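Local atomic coordinates of phospholethanolamine N-methyltransferase 2 (Haemonchus contortus, PDB entry 4KRI), a protein that probably transfers methyl groups from S-adenosylmethionine to phosphomonomethylethanolamine in the nematode pathway to phosphocholine. Residues A[293-296]-A[297-301]; A[306-309]-A[310-314]. All blocks are in the same frame, centred on the assembly; numbering follows the deposited sequence.

The two contacts follow each other along the Rossmann-like methyltransferase domain: contact 1 is the end of strand 290-296 and the turn after it, contact 2 runs along nearly the whole of helix 305-315, their centres about 13 Å apart. The helix packs back on both parts of contact 1. Ile-299 of the turn sends CG2 to Leu-308 CD2 at 3.6 Å, and on the strand Val-293 CG1 lies 4.0 Å from Ile-312 CG2. Only contact 1 belongs to the pockets of the cofactor product and the phosphomonomethylethanolamine: the side chain of Asp-297 is about 4 Å from the phospho-substrate, whereas that of Leu-308 is about 14 Å from it.

Contact 1: A[293-296]-A[297-301]; sequences VFSR and DCIQH. With SAH (S-adenosyl-L-homocysteine), chain D.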
# COMPACT_ATOMS: atom_id res chain seq x y z
N VAL A 293 -6.81 -0.61 14.04
CA VAL A 293 -6.22 0.04 12.89
C VAL A 293 -5.05 0.83 13.43
O VAL A 293 -5.19 1.61 14.38
CB VAL A 293 -7.23 0.97 12.18
CG1 VAL A 293 -6.51 1.82 11.14
CG2 VAL A 293 -8.33 0.14 11.52
N PHE A 294 -3.89 0.61 12.85
CA PHE A 294 -2.66 1.22 13.33
C PHE A 294 -2.04 1.98 12.18
O PHE A 294 -1.98 1.47 11.06
CB PHE A 294 -1.71 0.09 13.75
CG PHE A 294 -0.39 0.58 14.29
CD1 PHE A 294 -0.33 1.41 15.40
CD2 PHE A 294 0.81 0.16 13.72
CE1 PHE A 294 0.89 1.84 15.92
CE2 PHE A 294 2.04 0.59 14.22
CZ PHE A 294 2.08 1.42 15.33
N SER A 295 -1.56 3.19 12.42
CA SER A 295 -0.86 3.90 11.36
C SER A 295 0.31 4.63 11.96
O SER A 295 0.13 5.50 12.80
CB SER A 295 -1.77 4.87 10.62
OG SER A 295 -1.04 5.47 9.56
N ARG A 296 1.51 4.26 11.54
CA ARG A 296 2.71 4.81 12.17
C ARG A 296 3.46 5.75 11.23
O ARG A 296 4.13 5.30 10.29
CB ARG A 296 3.59 3.64 12.60
CG ARG A 296 4.84 4.03 13.31
CD ARG A 296 4.61 4.45 14.75
NE ARG A 296 5.69 5.36 15.08
CZ ARG A 296 6.92 4.96 15.40
NH1 ARG A 296 7.16 3.66 15.51
NH2 ARG A 296 7.87 5.84 15.63
N ASP A 297 3.30 7.05 11.47
CA ASP A 297 4.03 8.10 10.77
C ASP A 297 3.80 8.07 9.26
O ASP A 297 4.72 8.25 8.46
CB ASP A 297 5.52 8.03 11.16
CG ASP A 297 5.70 8.19 12.66
OD1 ASP A 297 4.93 8.96 13.28
OD2 ASP A 297 6.58 7.53 13.24
N CYS A 298 2.53 7.89 8.91
CA CYS A 298 2.08 7.84 7.52
C CYS A 298 1.19 9.03 7.17
O CYS A 298 1.33 9.61 6.09
CB CYS A 298 1.30 6.53 7.29
SG CYS A 298 0.14 6.53 5.88
N ILE A 299 0.28 9.40 8.06
CA ILE A 299 -0.84 10.22 7.59
C ILE A 299 -0.52 11.68 7.33
O ILE A 299 -1.35 12.39 6.78
CB ILE A 299 -2.15 10.06 8.42
CG1 ILE A 299 -2.06 10.78 9.76
CG2 ILE A 299 -2.49 8.57 8.60
CD1 ILE A 299 -3.44 11.01 10.40
N GLN A 300 0.69 12.13 7.65
CA GLN A 300 1.12 13.45 7.20
C GLN A 300 1.19 13.51 5.67
O GLN A 300 1.24 14.60 5.08
CB GLN A 300 2.45 13.88 7.84
CG GLN A 300 3.68 13.11 7.36
CD GLN A 300 3.86 11.79 8.08
OE1 GLN A 300 3.38 11.62 9.21
NE2 GLN A 300 4.54 10.86 7.43
N HIS A 301 1.20 12.35 5.02
CA HIS A 301 1.16 12.26 3.55
C HIS A 301 -0.24 12.47 2.99
O HIS A 301 -0.40 12.73 1.79
CB HIS A 301 1.66 10.88 3.08
CG HIS A 301 3.13 10.67 3.24
ND1 HIS A 301 4.06 11.36 2.49
CD2 HIS A 301 3.83 9.80 4.01
CE1 HIS A 301 5.28 10.94 2.82
NE2 HIS A 301 5.17 10.01 3.74
N SAH D . 4.64 2.47 9.13
CA SAH D . 5.99 2.17 8.58
CB SAH D . 6.26 3.08 7.32
CG SAH D . 6.41 4.58 7.55
SD SAH D . 6.67 5.50 6.00
C SAH D . 7.03 2.24 9.62
O SAH D . 6.73 2.44 10.79
OXT SAH D . 8.16 1.88 9.35
C5' SAH D . 5.06 6.07 5.42
C4' SAH D . 4.41 5.21 4.49
O4' SAH D . 3.05 5.69 4.30
C3' SAH D . 5.05 5.30 3.16
O3' SAH D . 5.51 4.01 2.79
C2' SAH D . 4.00 5.74 2.24
O2' SAH D . 4.07 5.13 0.97
C1' SAH D . 2.75 5.38 2.97
N9 SAH D . 1.53 6.11 2.48
C8 SAH D . 1.38 7.45 2.36
N7 SAH D . 0.13 7.69 1.95
C5 SAH D . -0.52 6.52 1.82
C6 SAH D . -1.82 6.18 1.43
N6 SAH D . -2.74 7.14 1.07
N1 SAH D . -2.16 4.87 1.42
C2 SAH D . -1.28 3.92 1.76
N3 SAH D . -0.03 4.21 2.15
C4 SAH D . 0.38 5.50 2.17
O HOH W 1 0.27 7.79 10.48
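Ser-295, one residue before the end of strand 290-296, sets its hydroxyl OG 3.4 Å from Cys-298 CB and close to Ile-299 CG2. A small hydroxyl suits this tight bend: OG is also hydrogen-bonded to Ile-229 O of the neighbouring strand and, at 2.8 Å, to a water that accepts from Cys-298 N, so the water bridges the strand end to the turn. Arg-296 follows, and its backbone O receives the amino N of S-adenosylhomocysteine at 3.1 Å. Its side chain, bent at chi2 (77°), runs alongside Asp-297 and brings NE to 3.0 Å from Asp-297 OD2 in a salt bridge, the guanidinium and carboxylate planes turned 73° apart. The rest of the guanidinium is held by Pro-204 O and Asn-210, while Asp-297 OD1 is gripped by Trp-424 and Thr-325. Asp-297 itself takes a left-handed backbone conformation, which turns the chain out of the strand and presents its carbonyl O to Gln-300 NE2 (2.8 Å), a nearly straight bond that arrives from above the carbonyl plane. The long Gln-300 amide reaches back over the turn, its OE1 taken by Tyr-327 N. The strand-end carbonyl thus binds the cofactor product, while the salt bridge and the hydrogen bond from the Gln-300 amide join residues of the turn, of which Asp-297 and Gln-300 line the phospho-substrate pocket.

Contact 2: A[306-309]-A[310-314]; sequences DKLF and SRIYR
Ser-310 turns its hydroxyl back onto the preceding helical turn, where OG donates to Lys-307 O at 2.8 Å. The torsion that makes this possible (chi1 74°) places OG between the backbone N and the carbonyl carbon, facing the carbonyl three residues earlier. That oxygen already accepts from Arg-311 N at 3.0 Å, so two donors grip it, and a serine on a helix surface can satisfy its own hydroxyl in this way without leaving the helix. Arg-311 passes its CG close over the same Lys-307 O; further out, its guanidinium has Lys-307 CG over one face, offset toward the rim, an apolar stem set against a flat cation. Its NE bonds to Cys-281 O, which ties the partly exposed side of the helix to a neighbouring loop. Ile-312 belongs to the buried side. While its N bonds to Leu-308 O, its side chain crosses that of Leu-308 obliquely, with CD1 4.0 Å from Leu-308 CG and 4.4 Å from Phe-309 CD1. Ile-312 thus packs against Leu-308 and Phe-309 of the preceding turn, three apolar side chains on the buried side. Tyr-313 continues the helical pattern through its N to Phe-309 O at 2.9 Å, but its ring leads off to an edge-to-face meeting with Phe-364. Through Phe-309 and Ile-312 the helix lies against Ile-324 and Val-322 of strand 320-329, with helix 352-362 covering Phe-309; it is the helix of a beta-alpha-beta crossover between the paired parallel strands 290-296 and 320-329.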
# COMPACT_ATOMS: atom_id res chain seq x y z
N ASP A 306 -10.48 13.75 6.95
CA ASP A 306 -11.89 13.38 7.15
C ASP A 306 -12.26 12.08 6.44
O ASP A 306 -12.88 11.19 7.03
CB ASP A 306 -12.81 14.51 6.67
CG ASP A 306 -14.29 14.15 6.80
OD1 ASP A 306 -14.88 13.67 5.80
OD2 ASP A 306 -14.87 14.36 7.90
N LYS A 307 -11.89 11.96 5.16
CA LYS A 307 -12.21 10.76 4.41
C LYS A 307 -11.49 9.57 5.02
O LYS A 307 -12.09 8.51 5.18
CB LYS A 307 -11.83 10.91 2.92
CG LYS A 307 -12.08 9.64 2.10
CD LYS A 307 -11.57 9.76 0.68
CE LYS A 307 -12.53 10.53 -0.21
NZ LYS A 307 -12.27 10.28 -1.66
N LEU A 308 -10.22 9.74 5.35
CA LEU A 308 -9.43 8.66 5.94
C LEU A 308 -10.05 8.18 7.23
O LEU A 308 -10.20 6.97 7.45
CB LEU A 308 -8.00 9.11 6.21
CG LEU A 308 -7.13 8.03 6.85
CD1 LEU A 308 -6.85 6.90 5.88
CD2 LEU A 308 -5.84 8.66 7.33
N PHE A 309 -10.41 9.12 8.10
CA PHE A 309 -11.00 8.75 9.39
C PHE A 309 -12.35 8.05 9.24
O PHE A 309 -12.64 7.12 10.00
CB PHE A 309 -11.11 9.96 10.34
CG PHE A 309 -9.83 10.28 11.09
CD1 PHE A 309 -8.59 9.97 10.54
CD2 PHE A 309 -9.88 10.86 12.34
CE1 PHE A 309 -7.41 10.27 11.23
CE2 PHE A 309 -8.71 11.17 13.03
CZ PHE A 309 -7.47 10.86 12.48
N SER A 310 -13.17 8.46 8.26
CA SER A 310 -14.45 7.77 8.03
C SER A 310 -14.23 6.35 7.51
O SER A 310 -14.96 5.43 7.87
CB SER A 310 -15.33 8.55 7.06
OG SER A 310 -14.84 8.42 5.74
N ARG A 311 -13.20 6.18 6.67
CA ARG A 311 -12.86 4.85 6.17
C ARG A 311 -12.34 3.93 7.28
O ARG A 311 -12.67 2.74 7.33
CB ARG A 311 -11.82 4.95 5.07
CG ARG A 311 -12.29 5.65 3.81
CD ARG A 311 -11.79 4.87 2.60
NE ARG A 311 -12.22 5.42 1.32
CZ ARG A 311 -13.49 5.56 0.95
NH1 ARG A 311 -14.47 5.19 1.77
NH2 ARG A 311 -13.79 6.07 -0.24
N ILE A 312 -11.53 4.49 8.17
CA ILE A 312 -11.05 3.75 9.34
C ILE A 312 -12.21 3.36 10.24
O ILE A 312 -12.31 2.21 10.68
CB ILE A 312 -10.02 4.59 10.13
CG1 ILE A 312 -8.71 4.68 9.36
CG2 ILE A 312 -9.80 4.02 11.53
CD1 ILE A 312 -7.72 5.66 9.96
N TYR A 313 -13.09 4.31 10.54
CA TYR A 313 -14.27 4.03 11.34
C TYR A 313 -15.09 2.89 10.74
O TYR A 313 -15.54 1.98 11.46
CB TYR A 313 -15.12 5.30 11.46
CG TYR A 313 -16.28 5.20 12.40
CD1 TYR A 313 -16.17 5.65 13.71
CD2 TYR A 313 -17.49 4.67 11.99
CE1 TYR A 313 -17.26 5.57 14.58
CE2 TYR A 313 -18.58 4.58 12.86
CZ TYR A 313 -18.44 5.04 14.15
OH TYR A 313 -19.51 4.96 15.02
N ARG A 314 -15.28 2.92 9.43
CA ARG A 314 -16.07 1.90 8.73
C ARG A 314 -15.43 0.51 8.87
O ARG A 314 -16.14 -0.49 9.11
CB ARG A 314 -16.17 2.27 7.25
CG ARG A 314 -16.84 1.22 6.38
CD ARG A 314 -16.95 1.72 4.93
NE ARG A 314 -17.62 0.75 4.07
CZ ARG A 314 -17.00 -0.25 3.46
NH1 ARG A 314 -15.69 -0.42 3.63
NH2 ARG A 314 -17.68 -1.09 2.68